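Alpha-1,2-mannosidase (Trichoderma reesei, PDB 1HCU) probably trims alpha-1,2-linked mannose residues from high-mannose N-glycans in a calcium-dependent hydrolysis, as a family 47 glycoside hydrolase. Local coordinates at residues 54-59 with 80-86; 103-108 with 484-490. All coordinates share one frame; numbering follows the deposited sequence.

Contact 1 (54-59 with 80-86); sequences WGSSAI and YVPQINF. With NAG (2-acetamido-2-deoxy-beta-D-glucopyranose), chain F.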
loop_
_atom_site.group_PDB
_atom_site.type_symbol
_atom_site.label_atom_id
_atom_site.label_comp_id
_atom_site.label_asym_id
_atom_site.label_seq_id
_atom_site.Cartn_x
_atom_site.Cartn_y
_atom_site.Cartn_z
ATOM N N TRP A 54 -10.351 -3.619 16.360
ATOM C CA TRP A 54 -9.671 -2.530 17.037
ATOM C C TRP A 54 -10.058 -1.156 16.472
ATOM O O TRP A 54 -9.602 -0.130 16.972
ATOM C CB TRP A 54 -8.144 -2.718 16.973
ATOM C CG TRP A 54 -7.626 -3.802 17.893
ATOM C CD1 TRP A 54 -7.970 -4.000 19.208
ATOM C CD2 TRP A 54 -6.660 -4.816 17.577
ATOM N NE1 TRP A 54 -7.279 -5.073 19.725
ATOM C CE2 TRP A 54 -6.468 -5.592 18.748
ATOM C CE3 TRP A 54 -5.938 -5.145 16.421
ATOM C CZ2 TRP A 54 -5.583 -6.676 18.795
ATOM C CZ3 TRP A 54 -5.056 -6.226 16.469
ATOM C CH2 TRP A 54 -4.890 -6.978 17.652
ATOM N N GLY A 55 -10.901 -1.130 15.443
ATOM C CA GLY A 55 -11.309 0.143 14.866
ATOM C C GLY A 55 -10.453 0.546 13.678
ATOM O O GLY A 55 -10.011 1.692 13.564
ATOM N N SER A 56 -10.237 -0.413 12.789
ATOM C CA SER A 56 -9.431 -0.240 11.594
ATOM C C SER A 56 -9.631 1.091 10.847
ATOM O O SER A 56 -8.696 1.890 10.740
ATOM C CB SER A 56 -9.702 -1.422 10.649
ATOM O OG SER A 56 -8.780 -1.451 9.580
ATOM N N SER A 57 -10.838 1.335 10.337
ATOM C CA SER A 57 -11.114 2.568 9.600
ATOM C C SER A 57 -10.787 3.854 10.362
ATOM O O SER A 57 -10.351 4.834 9.762
ATOM C CB SER A 57 -12.579 2.610 9.141
ATOM O OG SER A 57 -12.835 1.618 8.163
ATOM N N ALA A 58 -10.995 3.865 11.673
ATOM C CA ALA A 58 -10.702 5.076 12.450
ATOM C C ALA A 58 -9.206 5.378 12.511
ATOM O O ALA A 58 -8.797 6.524 12.362
ATOM C CB ALA A 58 -11.271 4.951 13.871
ATOM N N ILE A 59 -8.391 4.348 12.720
ATOM C CA ILE A 59 -6.941 4.527 12.807
ATOM C C ILE A 59 -6.313 4.797 11.440
ATOM O O ILE A 59 -5.452 5.667 11.294
ATOM C CB ILE A 59 -6.272 3.282 13.431
ATOM C CG1 ILE A 59 -6.916 2.973 14.791
ATOM C CG2 ILE A 59 -4.774 3.510 13.589
ATOM C CD1 ILE A 59 -6.822 4.113 15.799
ATOM N N TYR A 80 -10.696 8.471 21.104
ATOM C CA TYR A 80 -10.937 7.037 21.051
ATOM C C TYR A 80 -9.680 6.176 21.266
ATOM O O TYR A 80 -9.741 5.158 21.962
ATOM C CB TYR A 80 -11.588 6.690 19.707
ATOM C CG TYR A 80 -11.688 5.210 19.416
ATOM C CD1 TYR A 80 -11.019 4.653 18.325
ATOM C CD2 TYR A 80 -12.447 4.364 20.227
ATOM C CE1 TYR A 80 -11.104 3.293 18.047
ATOM C CE2 TYR A 80 -12.540 2.997 19.960
ATOM C CZ TYR A 80 -11.866 2.472 18.868
ATOM O OH TYR A 80 -11.958 1.126 18.581
ATOM N N VAL A 81 -8.554 6.585 20.679
ATOM C CA VAL A 81 -7.302 5.824 20.785
ATOM C C VAL A 81 -7.006 5.230 22.167
ATOM O O VAL A 81 -6.734 4.039 22.281
ATOM C CB VAL A 81 -6.072 6.671 20.335
ATOM C CG1 VAL A 81 -4.781 5.868 20.526
ATOM C CG2 VAL A 81 -6.220 7.063 18.869
ATOM N N PRO A 82 -7.046 6.053 23.234
ATOM C CA PRO A 82 -6.777 5.555 24.589
ATOM C C PRO A 82 -7.735 4.441 25.015
ATOM O O PRO A 82 -7.418 3.652 25.895
ATOM C CB PRO A 82 -6.949 6.801 25.460
ATOM C CG PRO A 82 -6.613 7.918 24.544
ATOM C CD PRO A 82 -7.276 7.509 23.256
ATOM N N GLN A 83 -8.910 4.390 24.397
ATOM C CA GLN A 83 -9.901 3.374 24.737
ATOM C C GLN A 83 -9.626 2.017 24.115
ATOM O O GLN A 83 -10.072 0.998 24.636
ATOM C CB GLN A 83 -11.299 3.830 24.317
ATOM C CG GLN A 83 -11.901 4.890 25.206
ATOM C CD GLN A 83 -13.087 5.575 24.555
ATOM O OE1 GLN A 83 -12.923 6.513 23.772
ATOM N NE2 GLN A 83 -14.294 5.096 24.862
ATOM N N ILE A 84 -8.906 1.984 22.999
ATOM C CA ILE A 84 -8.637 0.701 22.359
ATOM C C ILE A 84 -7.828 -0.219 23.274
ATOM O O ILE A 84 -6.946 0.230 24.010
ATOM C CB ILE A 84 -7.861 0.864 21.028
ATOM C CG1 ILE A 84 -8.601 1.818 20.087
ATOM C CG2 ILE A 84 -7.714 -0.498 20.365
ATOM C CD1 ILE A 84 -7.777 2.264 18.880
ATOM N N ASN A 85 -8.141 -1.508 23.234
ATOM C CA ASN A 85 -7.416 -2.476 24.046
ATOM C C ASN A 85 -6.568 -3.363 23.134
ATOM O O ASN A 85 -7.026 -4.408 22.664
ATOM C CB ASN A 85 -8.382 -3.352 24.852
ATOM C CG ASN A 85 -7.680 -4.101 25.968
ATOM O OD1 ASN A 85 -6.512 -4.472 25.834
ATOM N ND2 ASN A 85 -8.387 -4.326 27.071
ATOM N N PHE A 86 -5.334 -2.939 22.891
ATOM C CA PHE A 86 -4.418 -3.677 22.029
ATOM C C PHE A 86 -3.727 -4.847 22.718
ATOM O O PHE A 86 -2.690 -5.315 22.249
ATOM C CB PHE A 86 -3.345 -2.739 21.468
ATOM C CG PHE A 86 -3.840 -1.816 20.398
ATOM C CD1 PHE A 86 -4.355 -2.320 19.208
ATOM C CD2 PHE A 86 -3.747 -0.439 20.559
ATOM C CE1 PHE A 86 -4.765 -1.463 18.185
ATOM C CE2 PHE A 86 -4.154 0.434 19.542
ATOM C CZ PHE A 86 -4.664 -0.081 18.350
HETATM C C1 NAG F . -7.847 -5.172 28.118
HETATM C C2 NAG F . -8.215 -4.619 29.498
HETATM C C3 NAG F . -7.631 -5.528 30.582
HETATM C C4 NAG F . -8.048 -6.985 30.367
HETATM C C5 NAG F . -7.709 -7.419 28.936
HETATM C C6 NAG F . -8.232 -8.802 28.634
HETATM C C7 NAG F . -8.477 -2.239 29.774
HETATM C C8 NAG F . -7.827 -0.868 29.723
HETATM N N2 NAG F . -7.669 -3.285 29.646
HETATM O O3 NAG F . -8.062 -5.084 31.859
HETATM O O4 NAG F . -7.360 -7.822 31.294
HETATM O O5 NAG F . -8.317 -6.520 27.982
HETATM O O6 NAG F . -9.639 -8.776 28.454
HETATM O O7 NAG F . -9.696 -2.344 29.924
#

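Contact 2 (103-108 with 484-490); sequences IRYLGG and NTEAHPF. With CA (calcium ion), chain H.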
loop_
_atom_site.group_PDB
_atom_site.type_symbol
_atom_site.label_atom_id
_atom_site.label_comp_id
_atom_site.label_asym_id
_atom_site.label_seq_id
_atom_site.Cartn_x
_atom_site.Cartn_y
_atom_site.Cartn_z
ATOM N N ILE A 103 0.941 -2.627 9.193
ATOM C CA ILE A 103 0.812 -1.531 8.241
ATOM C C ILE A 103 -0.341 -0.567 8.530
ATOM O O ILE A 103 -0.231 0.637 8.264
ATOM C CB ILE A 103 0.696 -2.074 6.783
ATOM C CG1 ILE A 103 -0.641 -2.791 6.581
ATOM C CG2 ILE A 103 1.855 -3.023 6.492
ATOM C CD1 ILE A 103 -0.885 -3.261 5.150
ATOM N N ARG A 104 -1.437 -1.085 9.080
ATOM C CA ARG A 104 -2.596 -0.239 9.393
ATOM C C ARG A 104 -2.523 0.429 10.767
ATOM O O ARG A 104 -2.434 1.649 10.875
ATOM C CB ARG A 104 -3.897 -1.048 9.320
ATOM C CG ARG A 104 -4.343 -1.460 7.930
ATOM C CD ARG A 104 -5.756 -2.020 7.990
ATOM N NE ARG A 104 -6.253 -2.415 6.680
ATOM C CZ ARG A 104 -5.670 -3.325 5.909
ATOM N NH1 ARG A 104 -4.568 -3.931 6.330
ATOM N NH2 ARG A 104 -6.187 -3.630 4.723
ATOM N N TYR A 105 -2.565 -0.380 11.817
ATOM C CA TYR A 105 -2.556 0.145 13.174
ATOM C C TYR A 105 -1.249 0.806 13.604
ATOM O O TYR A 105 -1.215 1.996 13.908
ATOM C CB TYR A 105 -2.951 -0.973 14.139
ATOM C CG TYR A 105 -4.395 -1.404 13.963
ATOM C CD1 TYR A 105 -4.721 -2.668 13.466
ATOM C CD2 TYR A 105 -5.441 -0.549 14.327
ATOM C CE1 TYR A 105 -6.063 -3.073 13.348
ATOM C CE2 TYR A 105 -6.775 -0.942 14.214
ATOM C CZ TYR A 105 -7.082 -2.205 13.730
ATOM O OH TYR A 105 -8.403 -2.606 13.682
ATOM N N LEU A 106 -0.175 0.033 13.620
ATOM C CA LEU A 106 1.114 0.559 13.998
ATOM C C LEU A 106 1.474 1.734 13.069
ATOM O O LEU A 106 1.865 2.811 13.526
ATOM C CB LEU A 106 2.152 -0.564 13.914
ATOM C CG LEU A 106 3.480 -0.294 14.602
ATOM C CD1 LEU A 106 3.200 0.108 16.044
ATOM C CD2 LEU A 106 4.381 -1.531 14.539
ATOM N N GLY A 107 1.318 1.532 11.764
ATOM C CA GLY A 107 1.618 2.598 10.815
ATOM C C GLY A 107 0.747 3.822 11.028
ATOM O O GLY A 107 1.238 4.950 11.069
ATOM N N GLY A 108 -0.556 3.597 11.172
ATOM C CA GLY A 108 -1.484 4.698 11.376
ATOM C C GLY A 108 -1.215 5.512 12.629
ATOM O O GLY A 108 -1.310 6.739 12.603
ATOM N N ASN A 484 4.524 4.718 4.339
ATOM C CA ASN A 484 4.606 3.293 4.601
ATOM C C ASN A 484 3.682 2.685 3.548
ATOM O O ASN A 484 3.083 3.415 2.762
ATOM C CB ASN A 484 4.155 2.972 6.042
ATOM C CG ASN A 484 2.683 2.598 6.148
ATOM O OD1 ASN A 484 1.816 3.208 5.523
ATOM N ND2 ASN A 484 2.399 1.598 6.967
ATOM N N THR A 485 3.557 1.369 3.520
ATOM C CA THR A 485 2.725 0.742 2.500
ATOM C C THR A 485 1.229 1.073 2.565
ATOM O O THR A 485 0.515 0.884 1.591
ATOM C CB THR A 485 2.929 -0.784 2.517
ATOM O OG1 THR A 485 2.923 -1.266 1.176
ATOM C CG2 THR A 485 1.837 -1.479 3.310
ATOM N N GLU A 486 0.756 1.576 3.702
ATOM C CA GLU A 486 -0.662 1.911 3.848
ATOM C C GLU A 486 -0.821 3.434 3.816
ATOM O O GLU A 486 -1.694 4.005 4.471
ATOM C CB GLU A 486 -1.206 1.348 5.173
ATOM C CG GLU A 486 -2.726 1.373 5.312
ATOM C CD GLU A 486 -3.415 0.205 4.604
ATOM O OE1 GLU A 486 -2.741 -0.544 3.865
ATOM O OE2 GLU A 486 -4.643 0.043 4.792
ATOM N N ALA A 487 0.057 4.084 3.067
ATOM C CA ALA A 487 0.029 5.530 2.921
ATOM C C ALA A 487 0.161 6.298 4.233
ATOM O O ALA A 487 -0.390 7.388 4.366
ATOM C CB ALA A 487 -1.251 5.947 2.204
ATOM N N HIS A 488 0.876 5.735 5.203
ATOM C CA HIS A 488 1.089 6.425 6.477
ATOM C C HIS A 488 2.512 6.973 6.484
ATOM O O HIS A 488 3.473 6.220 6.592
ATOM C CB HIS A 488 0.876 5.478 7.660
ATOM C CG HIS A 488 -0.514 4.929 7.740
ATOM N ND1 HIS A 488 -1.630 5.732 7.678
ATOM C CD2 HIS A 488 -0.968 3.658 7.846
ATOM C CE1 HIS A 488 -2.715 4.980 7.736
ATOM N NE2 HIS A 488 -2.340 3.719 7.839
ATOM N N PRO A 489 2.660 8.300 6.366
ATOM C CA PRO A 489 3.964 8.973 6.347
ATOM C C PRO A 489 4.685 9.078 7.692
ATOM O O PRO A 489 4.124 9.583 8.658
ATOM C CB PRO A 489 3.613 10.346 5.787
ATOM C CG PRO A 489 2.277 10.602 6.417
ATOM C CD PRO A 489 1.568 9.276 6.193
ATOM N N PHE A 490 5.931 8.616 7.743
ATOM C CA PHE A 490 6.737 8.676 8.966
ATOM C C PHE A 490 7.875 9.670 8.754
ATOM O O PHE A 490 8.361 9.817 7.632
ATOM C CB PHE A 490 7.371 7.311 9.262
ATOM C CG PHE A 490 6.387 6.204 9.435
ATOM C CD1 PHE A 490 6.749 4.893 9.140
ATOM C CD2 PHE A 490 5.104 6.461 9.900
ATOM C CE1 PHE A 490 5.834 3.850 9.307
ATOM C CE2 PHE A 490 4.192 5.439 10.069
ATOM C CZ PHE A 490 4.553 4.128 9.773
HETATM CA CA CA H . 0.664 -0.809 -0.526
HETATM O O HOH W 1 0.138 -3.103 1.076
HETATM O O HOH W 2 -0.939 -2.764 -1.678
HETATM O O HOH W 3 2.372 -1.811 -2.400
HETATM O O HOH W 4 -1.030 0.970 -1.792
#

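Contact 1 (54-59 with 80-86)
Trp54 and Ile84 bring the two backbones closest, with CA atoms 6.3 Å apart; farther along, the CA atoms of Ala58 and Tyr80 stand 8.8 Å apart. The contact joins the start of helix 56-67 to the loop after helix 71-80, within the (alpha/alpha)7 barrel of glycoside hydrolase family 47, with Gly55 as N-cap of the first helix. Trp54 has the largest share of the buried surface, 105 Å² of the 352 Å² summed over both sides. Phe86 turns an edge toward one indole face, a T-shaped pair with planes inclined at 56° and centroids of the Phe86 ring and the five-membered ring of Trp54 4.8 Å apart. Ile84 CG2 fills the angle between the two aromatics, lying 3.7 Å from Trp54 CD1 and over the centre of the Phe86 ring. With CG placed anti to the carbonyl carbon (chi1 -74°), the indole swings toward the loop, and NE1 makes a weak, bent bond to Asn85 O and another weak one to Thr88 O. Cutting the Trp54 side chain back to an alanine is likely to leave the Phe86 edge without its aromatic face and to open a gap beside Ile84. Ile84 CD1 meets Ile59 CD1 tip to tip at 3.7 Å. The Asn85 amide is held at both ends: OD1 bonds to Thr87 OG1, and ND2 is joined covalently to C1 of the N-glycan's first GlcNAc at 1.5 Å.

Contact 2 (103-108 with 484-490)
Ile103 and Glu486 have the most surface covered in the contact as helix 98-117 passes the loop between strands 481-483 and 489-491. The Ile103 chain carries CG1 between backbone N and carbonyl carbon (chi1 69°), which sends CD1 to 3.5 Å from Glu486 OE1 while CG2 packs at 3.5 Å on Thr485 CG2. Glu486, bent at chi2 (81°), crosses the Ile103 side chain at about a right angle. Its OE2 lies over one face of the Arg104 guanidinium, 3.5 Å from NE, so the salt bridge is one of charge alone; Arg104 NE bonds to Ser451 OG, and NH1 pairs with Glu100, the predicted proton donor. The loop linking the two antiparallel strands of this beta hairpin contains a type I beta turn, Asn484 to Ala487, and an Asx turn. Asn484 OD1 takes Glu486 N and His488 N, each at 2.7 Å, from opposite faces of its plane, a double grip that fixes the amide and leaves ND2 to reach a lone pair of Ile103 O at 3.1 Å. Within the turn, Thr485 binds the calcium ion through O and OG1, with four waters completing the modelled shell. The His488 ring is sandwiched: Glu486 O lies over one face, and Gly108 CA makes a CH-pi contact with the other, 3.6 Å from the centroid and 4° off its normal. Its NE2 and ND1 bond to Asp60 and Asp63, while Phe490 presents its edge to Gly107 O.

How the contacts relate
Both contacts are buried, yet contact 1 lies about 20 Å from the chain's centre, near a glycosylated surface, and contact 2 about 9 Å from it, beside the calcium ion and predicted active-site residues. The chemistry follows: 54-59 with 80-86 is mainly aromatic and aliphatic packing with a weak indole bond, whereas 103-108 with 484-490 combines a charge pair, an amide-carbonyl bond and a metal-binding turn. Their centres are about 14 Å apart, and helices 56-67 and 98-117 join them directly. Tyr105 OH packs 3.3 Å from Trp54 CB, and Arg104 CD lies 3.5 Å from Ser56 OG. Helix 56-67 thus serves both contacts.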